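Local coordinates for protein EreC (Klebsiella pneumoniae, PDB 6XCQ) that probably inactivates macrolide antibiotics such as erythromycin by hydrolysing the ester of their lactone ring, a means of bacterial resistance, at residues G197-A200 and V201-S204; M210-A213 and Q214-K217; R251-S254 and I255-L259; L259-L262 and R263-T267. The protein carries 1 engineered substitution. All coordinates share one frame; numbering follows the deposited sequence. Where two conformers were deposited one is given.

Interaction 1: residues G197-A200 and V201-S204; sequences GQSA and VISS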
# COMPACT_ATOMS: atom_id res chain seq x y z
N GLY A 197 10.76 -14.08 -7.74
CA GLY A 197 11.49 -12.86 -7.42
C GLY A 197 11.17 -12.34 -6.02
O GLY A 197 10.26 -12.80 -5.33
N GLN A 198 11.96 -11.36 -5.58
CA GLN A 198 11.71 -10.67 -4.32
C GLN A 198 11.18 -9.27 -4.56
O GLN A 198 11.04 -8.48 -3.61
CB GLN A 198 12.98 -10.64 -3.47
CG GLN A 198 13.26 -11.94 -2.73
CD GLN A 198 12.33 -12.17 -1.54
OE1 GLN A 198 11.61 -11.26 -1.12
NE2 GLN A 198 12.36 -13.37 -0.99
N SER A 199 10.89 -8.94 -5.82
CA SER A 199 10.27 -7.67 -6.16
C SER A 199 9.59 -7.83 -7.51
O SER A 199 9.84 -8.79 -8.24
CB SER A 199 11.30 -6.54 -6.18
OG SER A 199 12.11 -6.66 -7.33
N ALA A 200 8.74 -6.85 -7.84
CA ALA A 200 8.00 -6.90 -9.09
C ALA A 200 8.93 -6.96 -10.30
O ALA A 200 8.63 -7.64 -11.29
CB ALA A 200 7.06 -5.70 -9.21
N VAL A 201 10.06 -6.25 -10.26
CA VAL A 201 10.93 -6.22 -11.43
C VAL A 201 11.57 -7.59 -11.65
O VAL A 201 11.69 -8.06 -12.79
CB VAL A 201 11.97 -5.10 -11.31
CG1 VAL A 201 12.61 -5.13 -9.97
CG2 VAL A 201 13.04 -5.23 -12.38
N ILE A 202 11.98 -8.26 -10.58
CA ILE A 202 12.56 -9.59 -10.75
C ILE A 202 11.50 -10.59 -11.22
O ILE A 202 11.69 -11.29 -12.22
CB ILE A 202 13.24 -10.08 -9.45
CG1 ILE A 202 14.26 -9.06 -8.92
CG2 ILE A 202 13.89 -11.44 -9.70
CD1 ILE A 202 15.31 -8.63 -9.94
N SER A 203 10.38 -10.67 -10.49
CA SER A 203 9.33 -11.62 -10.86
C SER A 203 8.81 -11.39 -12.27
O SER A 203 8.56 -12.34 -13.02
CB SER A 203 8.18 -11.56 -9.86
OG SER A 203 8.57 -11.95 -8.56
N SER A 204 8.65 -10.12 -12.66
CA SER A 204 8.16 -9.86 -14.02
C SER A 204 9.18 -10.29 -15.06
O SER A 204 8.79 -10.77 -16.13
CB SER A 204 7.81 -8.38 -14.19
OG SER A 204 8.96 -7.57 -14.05
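Helix 200-208 begins here, with S199 at the N-cap position and the loop residues before it folded back over the first turn. S199 O receives the amide of S203 (N to O 3.0 Å), the first i to i+4 bond of the helix. A200 O takes the next one from S204 N at 2.8 Å. The hydroxyl S204 OG also sits 2.8 Å from A200 O, but its proton has another acceptor within reach and S204 was modelled in two conformers, so this second grip is doubtful. S199 has its OG between the backbone N and the carbonyl carbon (chi1 73°), which brings it close to the V201 methyl CG1, at 3.1 Å, a tight fit. That hydroxyl is turned to L362 O in a loop and not to the amides of the first turn. I202 lays its branch methyl CG2 against G197 CA at 3.6 Å, an apolar contact between the first turn and the loop backbone, while its CG1 lies beside the S199 hydroxyl, 3.6 Å from OG. S203 OG bonds T160 O, in a separate loop. Around this first turn, Q198 touches D125 and A200 touches L161, while V201 meets F355; S203 packs on L262 and S204 on M265, both of helix 244-267.

Interaction 2: residues M210-A213 and Q214-K217; sequences META and QQEK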
# COMPACT_ATOMS: atom_id res chain seq x y z
N MET A 210 8.86 -17.11 -19.55
CA MET A 210 7.95 -18.19 -19.90
C MET A 210 7.47 -18.04 -21.33
O MET A 210 7.34 -16.93 -21.86
CB MET A 210 6.74 -18.22 -18.95
CG MET A 210 7.07 -18.50 -17.49
SD MET A 210 5.62 -18.48 -16.40
CE MET A 210 4.57 -19.64 -17.28
N GLU A 211 7.19 -19.16 -21.97
CA GLU A 211 6.54 -19.13 -23.27
C GLU A 211 5.14 -18.53 -23.14
O GLU A 211 4.47 -18.68 -22.12
CB GLU A 211 6.45 -20.55 -23.86
CG GLU A 211 7.78 -21.10 -24.33
CD GLU A 211 8.33 -20.34 -25.52
OE1 GLU A 211 9.40 -19.70 -25.39
OE2 GLU A 211 7.70 -20.37 -26.60
N THR A 212 4.70 -17.85 -24.20
CA THR A 212 3.38 -17.23 -24.17
C THR A 212 2.29 -18.26 -23.89
O THR A 212 1.34 -17.98 -23.14
CB THR A 212 3.11 -16.51 -25.49
OG1 THR A 212 4.03 -15.41 -25.62
CG2 THR A 212 1.70 -15.97 -25.53
N ALA A 213 2.41 -19.46 -24.46
CA ALA A 213 1.36 -20.46 -24.27
C ALA A 213 1.29 -20.92 -22.82
O ALA A 213 0.19 -21.17 -22.31
CB ALA A 213 1.59 -21.66 -25.19
N GLN A 214 2.42 -21.04 -22.13
CA GLN A 214 2.34 -21.39 -20.71
C GLN A 214 1.77 -20.24 -19.88
O GLN A 214 1.08 -20.49 -18.89
CB GLN A 214 3.70 -21.79 -20.14
CG GLN A 214 4.80 -21.99 -21.15
CD GLN A 214 6.08 -22.44 -20.48
OE1 GLN A 214 7.09 -21.74 -20.51
NE2 GLN A 214 6.04 -23.62 -19.86
N GLN A 215 2.06 -18.99 -20.25
CA GLN A 215 1.44 -17.86 -19.56
C GLN A 215 -0.07 -17.90 -19.70
O GLN A 215 -0.81 -17.77 -18.71
CB GLN A 215 1.97 -16.53 -20.12
CG GLN A 215 3.47 -16.27 -19.91
CD GLN A 215 3.97 -15.02 -20.65
OE1 GLN A 215 3.35 -14.56 -21.60
NE2 GLN A 215 5.11 -14.49 -20.21
N GLU A 216 -0.56 -18.06 -20.93
CA GLU A 216 -1.99 -18.07 -21.17
C GLU A 216 -2.65 -19.30 -20.59
O GLU A 216 -3.78 -19.22 -20.10
CB GLU A 216 -2.25 -17.94 -22.67
CG GLU A 216 -2.04 -16.50 -23.10
CD GLU A 216 -1.98 -16.31 -24.59
OE1 GLU A 216 -1.92 -17.32 -25.33
OE2 GLU A 216 -1.98 -15.14 -25.03
N LYS A 217 -1.96 -20.45 -20.61
CA LYS A 217 -2.48 -21.62 -19.93
C LYS A 217 -2.64 -21.37 -18.43
O LYS A 217 -3.60 -21.84 -17.82
CB LYS A 217 -1.56 -22.82 -20.17
CG LYS A 217 -1.99 -24.07 -19.43
CD LYS A 217 -1.02 -25.22 -19.67
CE LYS A 217 -1.14 -25.72 -21.10
NZ LYS A 217 -2.47 -26.33 -21.35
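The backbone turns from an extended M210 into helix 212-231 at the N-cap residue E211, and three successive i to i+4 bonds join the two halves: Q215 N to E211 O (3.1 Å), E216 N to T212 O (2.9 Å) and K217 N to A213 O (2.8 Å). Q214 turns back along the first turn and offers its amide oxygen OE1 to E211 N (3.0 Å, 156° at the hydrogen), meeting it in the amide plane on a lone pair. This is one half of a capping box, the N3 side chain accepting from the N-cap amide. The E211 carboxylate leads away and does not supply the other half. Because Q214 was modelled in two conformers and its chi1 of -10° is nearly eclipsed, the bond is to be taken with caution. M210 bends at its third torsion, so that CE lies 3.7 Å from Q214 CB, and its CB rests near Q215 CG. One turn on, T212 and E216 run side by side in the same direction, the methyl CG2 of T212 lying 3.8 Å from E216 OE2. The chain of Q215 passes over E211 O, with its CG 3.4 Å away, and its NE2 is bound by W207 O in the preceding helix 200-208. M210 is buried against S194 and I195 of a loop, while Q214 and K217 rest on L191 of helix 182-191.

Interaction 3: residues R251-S254 and I255-L259; sequences RIES and IEYTL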
# COMPACT_ATOMS: atom_id res chain seq x y z
N ARG A 251 -7.64 -16.09 -2.21
CA ARG A 251 -6.37 -16.52 -2.79
C ARG A 251 -6.43 -16.47 -4.31
O ARG A 251 -5.54 -15.90 -4.96
CB ARG A 251 -6.00 -17.93 -2.31
CG ARG A 251 -5.77 -18.08 -0.81
CD ARG A 251 -4.58 -17.25 -0.29
NE ARG A 251 -5.01 -15.92 0.12
CZ ARG A 251 -5.71 -15.66 1.22
NH1 ARG A 251 -6.08 -16.63 2.04
NH2 ARG A 251 -6.06 -14.41 1.49
N ILE A 252 -7.48 -17.06 -4.89
CA ILE A 252 -7.63 -17.06 -6.35
C ILE A 252 -7.65 -15.63 -6.88
O ILE A 252 -7.01 -15.34 -7.90
CB ILE A 252 -8.92 -17.81 -6.76
CG1 ILE A 252 -8.80 -19.30 -6.44
CG2 ILE A 252 -9.19 -17.61 -8.25
CD1 ILE A 252 -10.16 -20.00 -6.30
N GLU A 253 -8.39 -14.73 -6.23
CA GLU A 253 -8.38 -13.33 -6.67
C GLU A 253 -6.97 -12.76 -6.66
O GLU A 253 -6.54 -12.10 -7.61
CB GLU A 253 -9.29 -12.47 -5.79
CG GLU A 253 -10.79 -12.66 -6.01
CD GLU A 253 -11.23 -12.33 -7.43
OE1 GLU A 253 -11.78 -13.24 -8.10
OE2 GLU A 253 -11.01 -11.19 -7.88
N SER A 254 -6.24 -13.00 -5.57
CA SER A 254 -4.86 -12.53 -5.47
C SER A 254 -4.01 -13.07 -6.61
O SER A 254 -3.25 -12.32 -7.24
CB SER A 254 -4.28 -12.93 -4.12
OG SER A 254 -2.93 -12.48 -4.03
N ILE A 255 -4.11 -14.38 -6.90
CA ILE A 255 -3.31 -14.96 -7.98
C ILE A 255 -3.71 -14.39 -9.34
O ILE A 255 -2.84 -14.05 -10.16
CB ILE A 255 -3.44 -16.50 -7.98
CG1 ILE A 255 -2.82 -17.09 -6.72
CG2 ILE A 255 -2.78 -17.08 -9.21
CD1 ILE A 255 -3.51 -18.45 -6.26
N GLU A 256 -5.01 -14.26 -9.59
CA GLU A 256 -5.47 -13.72 -10.87
C GLU A 256 -4.89 -12.34 -11.13
O GLU A 256 -4.40 -12.05 -12.23
CB GLU A 256 -6.99 -13.66 -10.90
CG GLU A 256 -7.59 -13.02 -12.14
CD GLU A 256 -9.07 -12.69 -11.95
OE1 GLU A 256 -9.89 -12.93 -12.87
OE2 GLU A 256 -9.43 -12.17 -10.87
N TYR A 257 -4.95 -11.46 -10.14
CA TYR A 257 -4.42 -10.11 -10.34
C TYR A 257 -2.90 -10.10 -10.33
O TYR A 257 -2.28 -9.20 -10.92
CB TYR A 257 -4.99 -9.16 -9.28
CG TYR A 257 -6.36 -8.60 -9.64
CD1 TYR A 257 -7.52 -9.36 -9.50
CD2 TYR A 257 -6.48 -7.30 -10.13
CE1 TYR A 257 -8.79 -8.83 -9.84
CE2 TYR A 257 -7.71 -6.77 -10.45
CZ TYR A 257 -8.86 -7.53 -10.31
OH TYR A 257 -10.06 -6.97 -10.67
N THR A 258 -2.27 -11.08 -9.68
CA THR A 258 -0.80 -11.15 -9.74
C THR A 258 -0.32 -11.45 -11.15
O THR A 258 0.58 -10.79 -11.67
CB THR A 258 -0.28 -12.19 -8.75
OG1 THR A 258 -0.54 -11.73 -7.43
CG2 THR A 258 1.22 -12.34 -8.90
N LEU A 259 -0.94 -12.44 -11.80
CA LEU A 259 -0.56 -12.78 -13.17
C LEU A 259 -0.81 -11.61 -14.13
O LEU A 259 0.03 -11.31 -15.00
CB LEU A 259 -1.31 -14.03 -13.64
CG LEU A 259 -1.08 -15.33 -12.84
CD1 LEU A 259 -1.57 -16.58 -13.60
CD2 LEU A 259 0.40 -15.49 -12.45
O HOH W 1 -11.90 -11.27 -10.57
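S254 O is gripped twice by T258, through OG1 at 2.8 Å and through the amide N at 2.9 Å, the two donors arriving from opposite faces of the carbonyl plane. This is the usual threonine bond to the carbonyl one turn back, in the middle of helix 244-267, and it holds the buried T258 hydroxyl; OG1 stands beside its own backbone N (chi1 -67°), facing S254. On the partly exposed side, E253 and E256 run alongside each other with their carboxylates at right angles, OE2 to OE2 3.5 Å apart. Such like charges would be expected to repel, but a water donates to both, 2.8 Å from E253 OE2 and 2.6 Å from E256 OE2, and E253 OE1 is in a salt bridge with K226 of helix 212-231. A propanediol, probably from the crystallisation liquor, lies close to E253. On the buried side, I255 reaches back along the helix, its CD1 3.5 Å from R251 O, and packs on L167 and L170 of helix 164-177. The Y257 ring presents its edge to the turn before, with CD1 3.5 Å from E253 O and CE1 3.8 Å from E253 OE2.

Interaction 4: residues L259-L262 and R263-T267; sequences LETL and RIMRT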
# COMPACT_ATOMS: atom_id res chain seq x y z
N LEU A 259 -0.94 -12.44 -11.80
CA LEU A 259 -0.56 -12.78 -13.17
C LEU A 259 -0.81 -11.61 -14.13
O LEU A 259 0.03 -11.31 -15.00
CB LEU A 259 -1.31 -14.03 -13.64
CG LEU A 259 -1.08 -15.33 -12.84
CD1 LEU A 259 -1.57 -16.58 -13.60
CD2 LEU A 259 0.40 -15.49 -12.45
N GLU A 260 -1.95 -10.93 -14.00
CA GLU A 260 -2.22 -9.81 -14.90
C GLU A 260 -1.24 -8.66 -14.65
O GLU A 260 -0.76 -8.02 -15.59
CB GLU A 260 -3.67 -9.35 -14.74
CG GLU A 260 -4.03 -8.06 -15.50
CD GLU A 260 -3.85 -8.15 -17.01
OE1 GLU A 260 -3.58 -9.25 -17.55
OE2 GLU A 260 -3.99 -7.10 -17.67
N THR A 261 -0.88 -8.44 -13.38
CA THR A 261 0.08 -7.38 -13.07
C THR A 261 1.47 -7.74 -13.57
O THR A 261 2.20 -6.86 -14.05
CB THR A 261 0.07 -7.12 -11.56
OG1 THR A 261 -1.20 -6.55 -11.21
CG2 THR A 261 1.17 -6.11 -11.15
N LEU A 262 1.84 -9.02 -13.54
CA LEU A 262 3.10 -9.46 -14.14
C LEU A 262 3.12 -9.20 -15.64
O LEU A 262 4.10 -8.69 -16.19
CB LEU A 262 3.33 -10.94 -13.86
CG LEU A 262 3.71 -11.31 -12.43
CD1 LEU A 262 3.56 -12.82 -12.22
CD2 LEU A 262 5.14 -10.84 -12.12
N ARG A 263 2.03 -9.54 -16.33
CA ARG A 263 1.91 -9.25 -17.75
C ARG A 263 2.02 -7.76 -18.02
O ARG A 263 2.71 -7.35 -18.96
CB ARG A 263 0.58 -9.79 -18.29
CG ARG A 263 0.39 -9.60 -19.80
CD ARG A 263 -1.09 -9.72 -20.22
NE ARG A 263 -1.90 -8.59 -19.74
CZ ARG A 263 -1.89 -7.38 -20.29
NH1 ARG A 263 -1.13 -7.14 -21.36
NH2 ARG A 263 -2.64 -6.41 -19.80
N ILE A 264 1.36 -6.94 -17.21
CA ILE A 264 1.42 -5.50 -17.42
C ILE A 264 2.82 -4.98 -17.13
O ILE A 264 3.38 -4.20 -17.91
CB ILE A 264 0.36 -4.79 -16.55
CG1 ILE A 264 -1.05 -5.14 -17.05
CG2 ILE A 264 0.57 -3.28 -16.59
CD1 ILE A 264 -2.11 -4.84 -16.00
N MET A 265 3.41 -5.37 -15.99
CA MET A 265 4.75 -4.92 -15.63
C MET A 265 5.74 -5.19 -16.75
O MET A 265 6.67 -4.40 -16.98
CB MET A 265 5.23 -5.61 -14.34
CG MET A 265 5.06 -4.80 -13.05
SD MET A 265 3.39 -4.14 -12.80
CE MET A 265 3.57 -2.39 -13.10
N ARG A 266 5.55 -6.30 -17.47
CA ARG A 266 6.41 -6.62 -18.60
C ARG A 266 6.30 -5.57 -19.70
O ARG A 266 7.31 -5.06 -20.20
CB ARG A 266 6.08 -8.01 -19.14
CG ARG A 266 6.90 -9.10 -18.48
CD ARG A 266 8.38 -8.81 -18.64
NE ARG A 266 8.80 -8.94 -20.03
CZ ARG A 266 10.05 -8.80 -20.45
NH1 ARG A 266 11.02 -8.53 -19.58
NH2 ARG A 266 10.35 -8.93 -21.74
N THR A 267 5.07 -5.22 -20.10
CA THR A 267 4.91 -4.16 -21.09
C THR A 267 5.40 -2.82 -20.55
O THR A 267 5.96 -2.01 -21.30
CB THR A 267 3.45 -4.04 -21.53
OG1 THR A 267 2.63 -3.69 -20.40
CG2 THR A 267 2.96 -5.34 -22.11
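The charged part of this contact is a two-pronged salt bridge, in which R263 grips the carboxylate of E260 side-on. NE meets OE1 of E260 at 2.8 Å and NH2 meets OE2 at 2.6 Å, with both bonds nearly straight and both oxygens within 3° of the guanidinium plane. The carboxylate is turned 32° against that plane, so each oxygen is met on its syn side but somewhat out of its own plane. E260 has CG anti to its amide N (chi1 172°), then bends at chi2, and R263 sets off likewise and bends at chi3, which brings the two flat groups alongside each other, their residues three apart in the helix. The double grip fixes the rotation of both groups; a second acidic residue, D277, makes a long, weak ion pair with NH2.

Among backbone bonds, M265 N to T261 O is the shortest of the i to i+4 set at 2.7 Å, and those to L259, E260 and L262 from R263, I264 and R266 complete the turns. Near the end of the helix, T267 OG1 donates to I264 O at 2.7 Å, in the carbonyl plane on a lone pair.

Side-chain packing makes up the rest. I264 CD1 lies against the E260 chain, 3.8 Å from CG and also near the carboxylate OE2. The M265 sulfur SD is 3.4 Å from the T261 methyl CG2, with T261 O as a polar neighbour. L259 and L262 pack on W207 of helix 200-208, L259 also on helix 212-231, and E260 and I264 on V280 of helix 279-295.

In the fold
All four contacts belong to a cluster of helices set to one side of the mixed eight-stranded sheet. Interactions 3 and 4 are successive parts of helix 244-267, sharing L259, with centres 12 Å apart. Interaction 4 touches interaction 1 directly: S204 O lies 3.2 Å from R266 CD, so the first turn of helix 200-208 packs on the later part of that long helix. Interaction 2 touches none of the others, its nearest atoms being about 7 Å from interaction 1 and about 5 Å from interactions 3 and 4; its centre lies about 29 Å from the chain centre, against 17 or 18 Å for the rest. Interaction 3 has a bound molecule beside it, the propanediol near E253.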